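PDB 7CJ7: L-ribulose 3-epimerase from Methylomonas sp. DH-1, which catalyses the manganese-dependent epimerization of ketoses at C3, with its highest activity on L-ribulose, and works as a homodimer of TIM barrels. Local coordinates for residues 44-48 / 91-96; 227-231 / 281-286; 131-136 / 171-177. All blocks are in the same frame, centred on the assembly; numbering follows the deposited sequence.

Interaction 1 of 3, residues 44-48 / 91-96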
loop_
_atom_site.group_PDB
_atom_site.type_symbol
_atom_site.label_atom_id
_atom_site.label_comp_id
_atom_site.label_asym_id
_atom_site.label_seq_id
_atom_site.Cartn_x
_atom_site.Cartn_y
_atom_site.Cartn_z
ATOM N N LEU A 44 16.025 -8.100 12.456
ATOM C CA LEU A 44 17.507 -8.030 12.370
ATOM C C LEU A 44 17.927 -7.095 11.234
ATOM O O LEU A 44 18.796 -7.494 10.429
ATOM C CB LEU A 44 18.058 -9.432 12.098
ATOM C CG LEU A 44 18.158 -10.366 13.297
ATOM C CD1 LEU A 44 18.848 -11.660 12.889
ATOM C CD2 LEU A 44 18.890 -9.699 14.451
ATOM N N LEU A 45 17.356 -5.896 11.170
ATOM C CA LEU A 45 17.743 -4.894 10.145
ATOM C C LEU A 45 19.225 -4.523 10.317
ATOM O O LEU A 45 19.906 -4.298 9.286
ATOM C CB LEU A 45 16.815 -3.685 10.260
ATOM C CG LEU A 45 15.546 -3.773 9.411
ATOM C CD1 LEU A 45 14.598 -4.846 9.934
ATOM C CD2 LEU A 45 14.849 -2.423 9.355
ATOM N N ASP A 46 19.726 -4.500 11.559
ATOM C CA ASP A 46 21.178 -4.340 11.851
ATOM C C ASP A 46 21.631 -5.497 12.732
ATOM O O ASP A 46 21.616 -5.399 13.954
ATOM C CB ASP A 46 21.492 -2.997 12.509
ATOM C CG ASP A 46 22.976 -2.780 12.775
ATOM O OD1 ASP A 46 23.770 -3.748 12.645
ATOM O OD2 ASP A 46 23.326 -1.650 13.112
ATOM N N PRO A 47 22.060 -6.631 12.141
ATOM C CA PRO A 47 22.350 -7.823 12.935
ATOM C C PRO A 47 23.614 -7.693 13.803
ATOM O O PRO A 47 23.842 -8.574 14.593
ATOM C CB PRO A 47 22.496 -8.936 11.886
ATOM C CG PRO A 47 22.880 -8.217 10.609
ATOM C CD PRO A 47 22.278 -6.826 10.699
ATOM N N TRP A 48 24.385 -6.610 13.665
ATOM C CA TRP A 48 25.586 -6.347 14.511
ATOM C C TRP A 48 25.172 -5.692 15.833
ATOM O O TRP A 48 26.020 -5.629 16.728
ATOM C CB TRP A 48 26.617 -5.486 13.770
ATOM C CG TRP A 48 27.292 -6.206 12.646
ATOM C CD1 TRP A 48 28.379 -7.027 12.730
ATOM C CD2 TRP A 48 26.914 -6.177 11.259
ATOM N NE1 TRP A 48 28.706 -7.507 11.489
ATOM C CE2 TRP A 48 27.826 -7.001 10.567
ATOM C CE3 TRP A 48 25.905 -5.529 10.537
ATOM C CZ2 TRP A 48 27.747 -7.200 9.190
ATOM C CZ3 TRP A 48 25.833 -5.722 9.174
ATOM C CH2 TRP A 48 26.738 -6.552 8.515
ATOM N N GLU A 91 27.025 -9.704 2.924
ATOM C CA GLU A 91 27.699 -9.655 4.249
ATOM C C GLU A 91 26.642 -9.508 5.351
ATOM O O GLU A 91 26.707 -10.265 6.331
ATOM C CB GLU A 91 28.730 -8.532 4.259
ATOM C CG GLU A 91 29.391 -8.313 5.602
ATOM C CD GLU A 91 30.266 -7.066 5.632
ATOM O OE1 GLU A 91 29.723 -5.933 5.536
ATOM O OE2 GLU A 91 31.490 -7.227 5.725
ATOM N N LEU A 92 25.675 -8.606 5.187
ATOM C CA LEU A 92 24.570 -8.446 6.170
ATOM C C LEU A 92 23.804 -9.774 6.285
ATOM O O LEU A 92 23.497 -10.199 7.408
ATOM C CB LEU A 92 23.654 -7.294 5.756
ATOM C CG LEU A 92 22.671 -6.835 6.835
ATOM C CD1 LEU A 92 22.270 -5.383 6.629
ATOM C CD2 LEU A 92 21.445 -7.724 6.866
ATOM N N LEU A 93 23.482 -10.422 5.170
ATOM C CA LEU A 93 22.655 -11.659 5.214
ATOM C C LEU A 93 23.439 -12.798 5.889
ATOM O O LEU A 93 22.824 -13.602 6.636
ATOM C CB LEU A 93 22.222 -12.009 3.791
ATOM C CG LEU A 93 21.211 -11.045 3.176
ATOM C CD1 LEU A 93 21.139 -11.234 1.669
ATOM C CD2 LEU A 93 19.833 -11.206 3.819
ATOM N N ARG A 94 24.749 -12.875 5.662
ATOM C CA ARG A 94 25.615 -13.873 6.344
ATOM C C ARG A 94 25.570 -13.614 7.855
ATOM O O ARG A 94 25.388 -14.571 8.621
ATOM C CB ARG A 94 27.040 -13.838 5.774
ATOM C CG ARG A 94 27.180 -14.485 4.398
ATOM C CD ARG A 94 28.634 -14.805 4.096
ATOM N NE ARG A 94 29.457 -13.605 4.162
ATOM C CZ ARG A 94 29.684 -12.787 3.137
ATOM N NH1 ARG A 94 29.184 -13.070 1.949
ATOM N NH2 ARG A 94 30.426 -11.703 3.297
ATOM N N LYS A 95 25.699 -12.357 8.275
ATOM C CA LYS A 95 25.706 -11.995 9.714
ATOM C C LYS A 95 24.348 -12.353 10.334
ATOM O O LYS A 95 24.341 -12.899 11.459
ATOM C CB LYS A 95 26.024 -10.511 9.909
ATOM C CG LYS A 95 26.137 -10.078 11.364
ATOM C CD LYS A 95 27.298 -10.720 12.098
ATOM C CE LYS A 95 27.309 -10.387 13.572
ATOM N NZ LYS A 95 28.385 -11.113 14.285
ATOM N N ALA A 96 23.248 -12.075 9.629
ATOM C CA ALA A 96 21.876 -12.372 10.101
ATOM C C ALA A 96 21.734 -13.886 10.267
ATOM O O ALA A 96 21.209 -14.331 11.300
ATOM C CB ALA A 96 20.840 -11.807 9.163
#
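Pro47, in the loop after strand 39-43, lies against one turn of helix 83-102, its CA 5.4 Å from that of Ala96, and no hydrogen bond joins segments 44-48 and 91-96. The pyrrolidine ring fits this close approach, compact and with no N-H to satisfy: its CD meets Leu92 CG at 3.9 Å, its CG touches Lys95 CG and its CB lies over Ala96 CA. The small side chain of Ala96 is consistent with so close an approach, and Leu44 CD1 reaches the same alanine, 4.2 Å from its CB. Leu92 also sends CD1 to Leu45 O.

Trp48 lies along Glu91, Leu92 and Lys95, at the exposed edge of the contact. The aliphatic stem of Lys95 runs across one face of the indole in a CH-pi contact, CG standing 3.7 Å from the centroid of the five-membered ring and 18° off its normal. The lysine's CG is anti to its backbone N (chi1 -176°) and the chain then bends at chi2, which carries CD and CE on past NE1 and CD1. At the far end of the indole, CH2 is 3.7 Å from Leu92 CA, while Glu91 CG sits at the ring edge. Asp46 OD1 accepts from Trp48 N at 3.1 Å, closing an Asx turn.

Leu92 and Ala96 also rest on Leu70 of strand 65-72. The arrangement belongs to the (beta/alpha)8 barrel: a beta-alpha loop, whose Leu45 lies near the bound L-sorbose, packs on the helix that follows the next strand.

Interaction 2 of 3, residues 227-231 / 281-286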
loop_
_atom_site.group_PDB
_atom_site.type_symbol
_atom_site.label_atom_id
_atom_site.label_comp_id
_atom_site.label_asym_id
_atom_site.label_seq_id
_atom_site.Cartn_x
_atom_site.Cartn_y
_atom_site.Cartn_z
ATOM N N PHE A 227 -9.807 -13.341 6.352
ATOM C CA PHE A 227 -9.085 -14.411 7.083
ATOM C C PHE A 227 -9.770 -15.760 6.868
ATOM O O PHE A 227 -9.052 -16.774 6.846
ATOM C CB PHE A 227 -8.946 -14.061 8.563
ATOM C CG PHE A 227 -7.910 -13.002 8.817
ATOM C CD1 PHE A 227 -6.574 -13.245 8.547
ATOM C CD2 PHE A 227 -8.274 -11.760 9.310
ATOM C CE1 PHE A 227 -5.624 -12.268 8.777
ATOM C CE2 PHE A 227 -7.318 -10.790 9.547
ATOM C CZ PHE A 227 -5.997 -11.044 9.267
ATOM N N ALA A 228 -11.089 -15.788 6.678
ATOM C CA ALA A 228 -11.837 -17.053 6.478
ATOM C C ALA A 228 -11.271 -17.770 5.247
ATOM O O ALA A 228 -11.009 -18.991 5.330
ATOM C CB ALA A 228 -13.321 -16.789 6.349
ATOM N N SER A 229 -11.085 -17.030 4.153
ATOM C CA SER A 229 -10.556 -17.539 2.867
ATOM C C SER A 229 -9.101 -17.973 3.050
ATOM O O SER A 229 -8.724 -19.064 2.585
ATOM C CB SER A 229 -10.700 -16.507 1.783
ATOM O OG SER A 229 -10.221 -17.019 0.561
ATOM N N PHE A 230 -8.305 -17.158 3.730
ATOM C CA PHE A 230 -6.863 -17.426 3.905
ATOM C C PHE A 230 -6.661 -18.703 4.730
ATOM O O PHE A 230 -5.879 -19.566 4.308
ATOM C CB PHE A 230 -6.163 -16.245 4.566
ATOM C CG PHE A 230 -4.685 -16.477 4.699
ATOM C CD1 PHE A 230 -3.891 -16.570 3.570
ATOM C CD2 PHE A 230 -4.104 -16.671 5.941
ATOM C CE1 PHE A 230 -2.528 -16.789 3.680
ATOM C CE2 PHE A 230 -2.739 -16.890 6.051
ATOM C CZ PHE A 230 -1.958 -16.964 4.921
ATOM N N PHE A 231 -7.310 -18.825 5.891
ATOM C CA PHE A 231 -7.101 -20.001 6.775
ATOM C C PHE A 231 -7.667 -21.268 6.115
ATOM O O PHE A 231 -7.098 -22.359 6.300
ATOM C CB PHE A 231 -7.638 -19.735 8.180
ATOM C CG PHE A 231 -6.775 -18.791 8.976
ATOM C CD1 PHE A 231 -5.457 -19.106 9.261
ATOM C CD2 PHE A 231 -7.279 -17.583 9.433
ATOM C CE1 PHE A 231 -4.659 -18.242 9.997
ATOM C CE2 PHE A 231 -6.485 -16.728 10.181
ATOM C CZ PHE A 231 -5.180 -17.057 10.461
ATOM N N PHE A 281 -7.412 -15.128 18.191
ATOM C CA PHE A 281 -8.024 -14.956 16.845
ATOM C C PHE A 281 -7.484 -16.037 15.895
ATOM O O PHE A 281 -8.252 -16.690 15.181
ATOM C CB PHE A 281 -7.740 -13.548 16.321
ATOM C CG PHE A 281 -8.387 -13.233 14.998
ATOM C CD1 PHE A 281 -7.790 -13.619 13.809
ATOM C CD2 PHE A 281 -9.597 -12.557 14.940
ATOM C CE1 PHE A 281 -8.398 -13.346 12.593
ATOM C CE2 PHE A 281 -10.192 -12.273 13.721
ATOM C CZ PHE A 281 -9.591 -12.672 12.554
ATOM N N ILE A 282 -6.168 -16.209 15.864
ATOM C CA ILE A 282 -5.492 -17.172 14.949
ATOM C C ILE A 282 -5.856 -18.606 15.353
ATOM O O ILE A 282 -6.261 -19.385 14.484
ATOM C CB ILE A 282 -3.977 -16.924 14.941
ATOM C CG1 ILE A 282 -3.649 -15.558 14.335
ATOM C CG2 ILE A 282 -3.243 -18.051 14.234
ATOM C CD1 ILE A 282 -2.251 -15.082 14.634
ATOM N N LYS A 283 -5.753 -18.948 16.631
ATOM C CA LYS A 283 -5.931 -20.356 17.071
ATOM C C LYS A 283 -7.396 -20.766 16.892
ATOM O O LYS A 283 -7.662 -21.966 16.692
ATOM C CB LYS A 283 -5.417 -20.527 18.499
ATOM C CG LYS A 283 -3.904 -20.557 18.593
ATOM C CD LYS A 283 -3.390 -21.055 19.911
ATOM C CE LYS A 283 -1.892 -21.229 19.882
ATOM N NZ LYS A 283 -1.375 -21.739 21.169
ATOM N N GLN A 284 -8.324 -19.817 16.932
ATOM C CA GLN A 284 -9.758 -20.130 16.730
ATOM C C GLN A 284 -9.992 -20.523 15.261
ATOM O O GLN A 284 -10.988 -21.231 14.981
ATOM C CB GLN A 284 -10.617 -18.938 17.131
ATOM C CG GLN A 284 -12.105 -19.209 17.001
ATOM C CD GLN A 284 -12.930 -17.988 17.323
ATOM O OE1 GLN A 284 -13.937 -17.713 16.671
ATOM N NE2 GLN A 284 -12.496 -17.241 18.329
ATOM N N ARG A 285 -9.099 -20.108 14.353
ATOM C CA ARG A 285 -9.305 -20.267 12.887
ATOM C C ARG A 285 -8.324 -21.267 12.277
ATOM O O ARG A 285 -8.553 -21.675 11.119
ATOM C CB ARG A 285 -9.174 -18.913 12.192
ATOM C CG ARG A 285 -10.342 -17.993 12.497
ATOM C CD ARG A 285 -10.048 -16.530 12.245
ATOM N NE ARG A 285 -11.243 -15.755 12.518
ATOM C CZ ARG A 285 -11.654 -15.401 13.730
ATOM N NH1 ARG A 285 -12.773 -14.717 13.861
ATOM N NH2 ARG A 285 -10.959 -15.717 14.812
ATOM N N TYR A 286 -7.265 -21.645 12.990
ATOM C CA TYR A 286 -6.241 -22.574 12.440
ATOM C C TYR A 286 -5.631 -23.451 13.539
ATOM O O TYR A 286 -5.276 -22.931 14.602
ATOM C CB TYR A 286 -5.156 -21.801 11.677
ATOM C CG TYR A 286 -4.400 -22.705 10.745
ATOM C CD1 TYR A 286 -5.019 -23.215 9.618
ATOM C CD2 TYR A 286 -3.119 -23.140 11.038
ATOM C CE1 TYR A 286 -4.372 -24.101 8.779
ATOM C CE2 TYR A 286 -2.448 -24.011 10.197
ATOM C CZ TYR A 286 -3.079 -24.496 9.064
ATOM O OH TYR A 286 -2.445 -25.368 8.236
HETATM O O HOH W 1 -8.665 -23.673 8.766
#
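Two neighbouring outer helices of the TIM barrel, 227-236 and the C-terminal 271-285, meet here in a buried, largely aromatic contact. Their short segments cross at -56° with the axes 11.1 Å apart, a separation that large phenylalanine rings can span.

Phe227 and Phe281 form an offset edge-to-face pair: the edge of Phe281 points at the face of Phe227, the centroids are 5.2 Å apart and the planes stand at 74°. The CE1-CZ side of Phe281 does the touching, with CZ 3.6 Å from Phe227 CD2. On its inner side Phe227 continues to Ile212 of strand 207-212, so the pair bridges from the barrel wall to the last helix.

One turn on, Arg285, Tyr286 and Ile282 all meet the Phe231 ring obliquely from one side. Its CG is anti to the carbonyl carbon (chi1 -74°), which turns the ring toward the other helix; there CD2 meets Arg285 CB at 3.6 Å and CD1 meets Tyr286 CB, while CZ reaches Ile282 CG2. With an alanine here in place of Phe231, Arg285 CB and Tyr286 CB are likely to lose the ring they pack on, and a gap would probably open between the helices. Tyr286 suits its mixed surroundings, since its ring packs beside Phe231 while its hydroxyl is hydrogen-bonded to Tyr239 O. A water donates to Arg285 O and, weakly, to Phe231 O, linking the two backbones.

Arg285 supplies both an apolar stem and a flat polar end: the guanidinium sits over the rim of the Phe281 ring, its centre above CE2, and NH2 donates in the carbonyl plane to a lone pair of Phe281 O, 2.9 Å away.

Interaction 3 of 3, residues 131-136 / 171-177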
loop_
_atom_site.group_PDB
_atom_site.type_symbol
_atom_site.label_atom_id
_atom_site.label_comp_id
_atom_site.label_asym_id
_atom_site.label_seq_id
_atom_site.Cartn_x
_atom_site.Cartn_y
_atom_site.Cartn_z
ATOM N N SER A 131 19.192 -10.473 -7.724
ATOM C CA SER A 131 18.402 -10.953 -6.559
ATOM C C SER A 131 18.408 -12.488 -6.520
ATOM O O SER A 131 18.715 -13.078 -5.477
ATOM C CB SER A 131 17.007 -10.428 -6.634
ATOM O OG SER A 131 16.335 -10.676 -5.414
ATOM N N VAL A 132 18.107 -13.128 -7.645
ATOM C CA VAL A 132 18.106 -14.618 -7.754
ATOM C C VAL A 132 19.478 -15.150 -7.316
ATOM O O VAL A 132 19.531 -16.100 -6.493
ATOM C CB VAL A 132 17.758 -15.073 -9.181
ATOM C CG1 VAL A 132 17.988 -16.565 -9.365
ATOM C CG2 VAL A 132 16.320 -14.725 -9.524
ATOM N N ALA A 133 20.556 -14.596 -7.863
ATOM C CA ALA A 133 21.926 -15.081 -7.589
ATOM C C ALA A 133 22.221 -14.910 -6.096
ATOM O O ALA A 133 22.785 -15.836 -5.488
ATOM C CB ALA A 133 22.926 -14.345 -8.445
ATOM N N ALA A 134 21.855 -13.757 -5.531
ATOM C CA ALA A 134 22.082 -13.450 -4.100
ATOM C C ALA A 134 21.351 -14.484 -3.247
ATOM O O ALA A 134 21.896 -14.903 -2.206
ATOM C CB ALA A 134 21.624 -12.052 -3.771
ATOM N N MET A 135 20.139 -14.879 -3.648
ATOM C CA MET A 135 19.343 -15.817 -2.820
ATOM C C MET A 135 19.921 -17.230 -2.959
ATOM O O MET A 135 19.822 -18.010 -1.990
ATOM C CB MET A 135 17.858 -15.777 -3.178
ATOM C CG MET A 135 17.201 -14.455 -2.800
ATOM S SD MET A 135 17.357 -14.008 -1.044
ATOM C CE MET A 135 18.910 -13.111 -1.039
ATOM N N GLN A 136 20.539 -17.554 -4.094
ATOM C CA GLN A 136 21.279 -18.827 -4.225
ATOM C C GLN A 136 22.455 -18.834 -3.251
ATOM O O GLN A 136 22.632 -19.849 -2.562
ATOM C CB GLN A 136 21.738 -19.046 -5.659
ATOM C CG GLN A 136 20.571 -19.271 -6.602
ATOM C CD GLN A 136 21.005 -19.319 -8.042
ATOM O OE1 GLN A 136 21.986 -18.691 -8.434
ATOM N NE2 GLN A 136 20.260 -20.060 -8.845
ATOM N N PHE A 171 10.109 -16.822 -9.259
ATOM C CA PHE A 171 11.432 -16.377 -8.751
ATOM C C PHE A 171 12.131 -17.565 -8.077
ATOM O O PHE A 171 13.303 -17.841 -8.364
ATOM C CB PHE A 171 11.242 -15.171 -7.826
ATOM C CG PHE A 171 12.502 -14.543 -7.290
ATOM C CD1 PHE A 171 13.189 -15.119 -6.238
ATOM C CD2 PHE A 171 12.965 -13.344 -7.802
ATOM C CE1 PHE A 171 14.332 -14.530 -5.729
ATOM C CE2 PHE A 171 14.094 -12.738 -7.273
ATOM C CZ PHE A 171 14.767 -13.325 -6.230
ATOM N N LEU A 172 11.418 -18.285 -7.215
ATOM C CA LEU A 172 11.995 -19.430 -6.469
ATOM C C LEU A 172 12.383 -20.546 -7.445
ATOM O O LEU A 172 13.318 -21.287 -7.141
ATOM C CB LEU A 172 10.984 -19.903 -5.431
ATOM C CG LEU A 172 10.925 -19.042 -4.175
ATOM C CD1 LEU A 172 9.746 -19.436 -3.313
ATOM C CD2 LEU A 172 12.208 -19.165 -3.393
ATOM N N ASP A 173 11.698 -20.655 -8.583
ATOM C CA ASP A 173 12.038 -21.678 -9.606
ATOM C C ASP A 173 13.427 -21.373 -10.172
ATOM O O ASP A 173 14.168 -22.320 -10.455
ATOM C CB ASP A 173 11.024 -21.720 -10.746
ATOM C CG ASP A 173 9.692 -22.333 -10.372
ATOM O OD1 ASP A 173 9.658 -23.109 -9.398
ATOM O OD2 ASP A 173 8.693 -22.034 -11.078
ATOM N N GLU A 174 13.768 -20.093 -10.319
ATOM C CA GLU A 174 15.093 -19.652 -10.836
ATOM C C GLU A 174 16.134 -19.811 -9.720
ATOM O O GLU A 174 17.268 -20.197 -10.018
ATOM C CB GLU A 174 15.019 -18.221 -11.382
ATOM C CG GLU A 174 14.057 -18.065 -12.555
ATOM C CD GLU A 174 13.757 -16.632 -12.984
ATOM O OE1 GLU A 174 12.704 -16.404 -13.624
ATOM O OE2 GLU A 174 14.568 -15.736 -12.681
ATOM N N VAL A 175 15.774 -19.540 -8.465
ATOM C CA VAL A 175 16.707 -19.761 -7.327
ATOM C C VAL A 175 17.038 -21.257 -7.264
ATOM O O VAL A 175 18.218 -21.608 -7.187
ATOM C CB VAL A 175 16.100 -19.253 -6.009
ATOM C CG1 VAL A 175 16.945 -19.692 -4.825
ATOM C CG2 VAL A 175 15.915 -17.742 -6.056
ATOM N N ASN A 176 16.005 -22.097 -7.288
ATOM C CA ASN A 176 16.134 -23.569 -7.361
ATOM C C ASN A 176 17.013 -24.087 -6.214
ATOM O O ASN A 176 18.015 -24.775 -6.484
ATOM C CB ASN A 176 16.722 -23.995 -8.702
ATOM C CG ASN A 176 16.554 -25.480 -8.889
ATOM O OD1 ASN A 176 15.597 -26.041 -8.369
ATOM N ND2 ASN A 176 17.463 -26.104 -9.616
ATOM N N ARG A 177 16.645 -23.769 -4.977
ATOM C CA ARG A 177 17.326 -24.256 -3.754
ATOM C C ARG A 177 16.294 -24.900 -2.840
ATOM O O ARG A 177 15.225 -24.339 -2.621
ATOM C CB ARG A 177 18.056 -23.098 -3.072
ATOM C CG ARG A 177 19.249 -22.585 -3.864
ATOM C CD ARG A 177 20.289 -23.663 -4.069
ATOM N NE ARG A 177 21.569 -23.140 -4.512
ATOM C CZ ARG A 177 21.911 -22.988 -5.780
ATOM N NH1 ARG A 177 21.043 -23.290 -6.727
ATOM N NH2 ARG A 177 23.109 -22.532 -6.100
#
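Val132 and Phe171 run past each other in opposite directions, a valine methyl over the ring, where helices 125-143 and 165-175, successive outer helices of the TIM barrel, pack obliquely. Val132 CG2 stands over one face of the Phe171 ring, 3.9 Å from its centroid, in a CH-pi contact. The ring edge is turned to helix 125-143: Ser131 OG comes within 3.2 Å of Phe171 CZ near the ring plane, and Met135 CG meets CE1 on the same rim. A serine fits beside the aromatic edge because it is small and its hydroxyl, hydrogen-bonded to Tyr113 O, has a polar mate.

Val132 uses its two branches separately. With CG1 anti to the backbone N, that methyl faces the Glu174-Val175 backbone and Val175 CG2, while CG2 takes the phenylalanine. The branched, compact side chains of Val132 and Val175 suit helices whose axes come as close as 9.2 Å. Met135 CB completes the apolar seam against Val175 CG2, and its chain then bends away from helix 165-175; the residue also touches Leu151 of strand 148-152.

At the C-terminal end of helix 165-175 the contact becomes polar. Asn176 leaves helical geometry with positive phi, which turns the chain so that Arg177 points back at helix 125-143. The Arg177 guanidinium stacks on the amide of Gln136, the planes 20° apart, with Gln136 CB also over that face, and Arg177 NE makes a salt bridge to Asp140. Glutamine is apt here, having a stem for Val175 CG1 and an N-H for the helix end. Gln136 NE2 donates to Val175 O at 3.1 Å, with an N-H...O angle of 162°. The oxygen lies nearly in the amide plane, and the donor is tilted 34° from the carbonyl plane.

How the interactions relate
All three contacts belong to the outer layer and loops of one eight-stranded barrel and follow one another along the chain in the order 1, 3, 2. Interactions 1 and 3 have centres about 19 Å apart and touch directly: Leu93 CD1, on helix 83-102, packs on Met135 CE, 4.0 Å away. Interaction 2 lies across the chain's centre from interaction 1, with centres about 33 Å apart, and its nearest atoms are about 14 Å from those of interaction 3. Their distances to the active site differ: the side chain of Leu45 is about 5 Å from L-sorbose, that of Phe227 about 11 Å from manganese, and that of Met135 about 10 Å from that of Glu152, a manganese ligand.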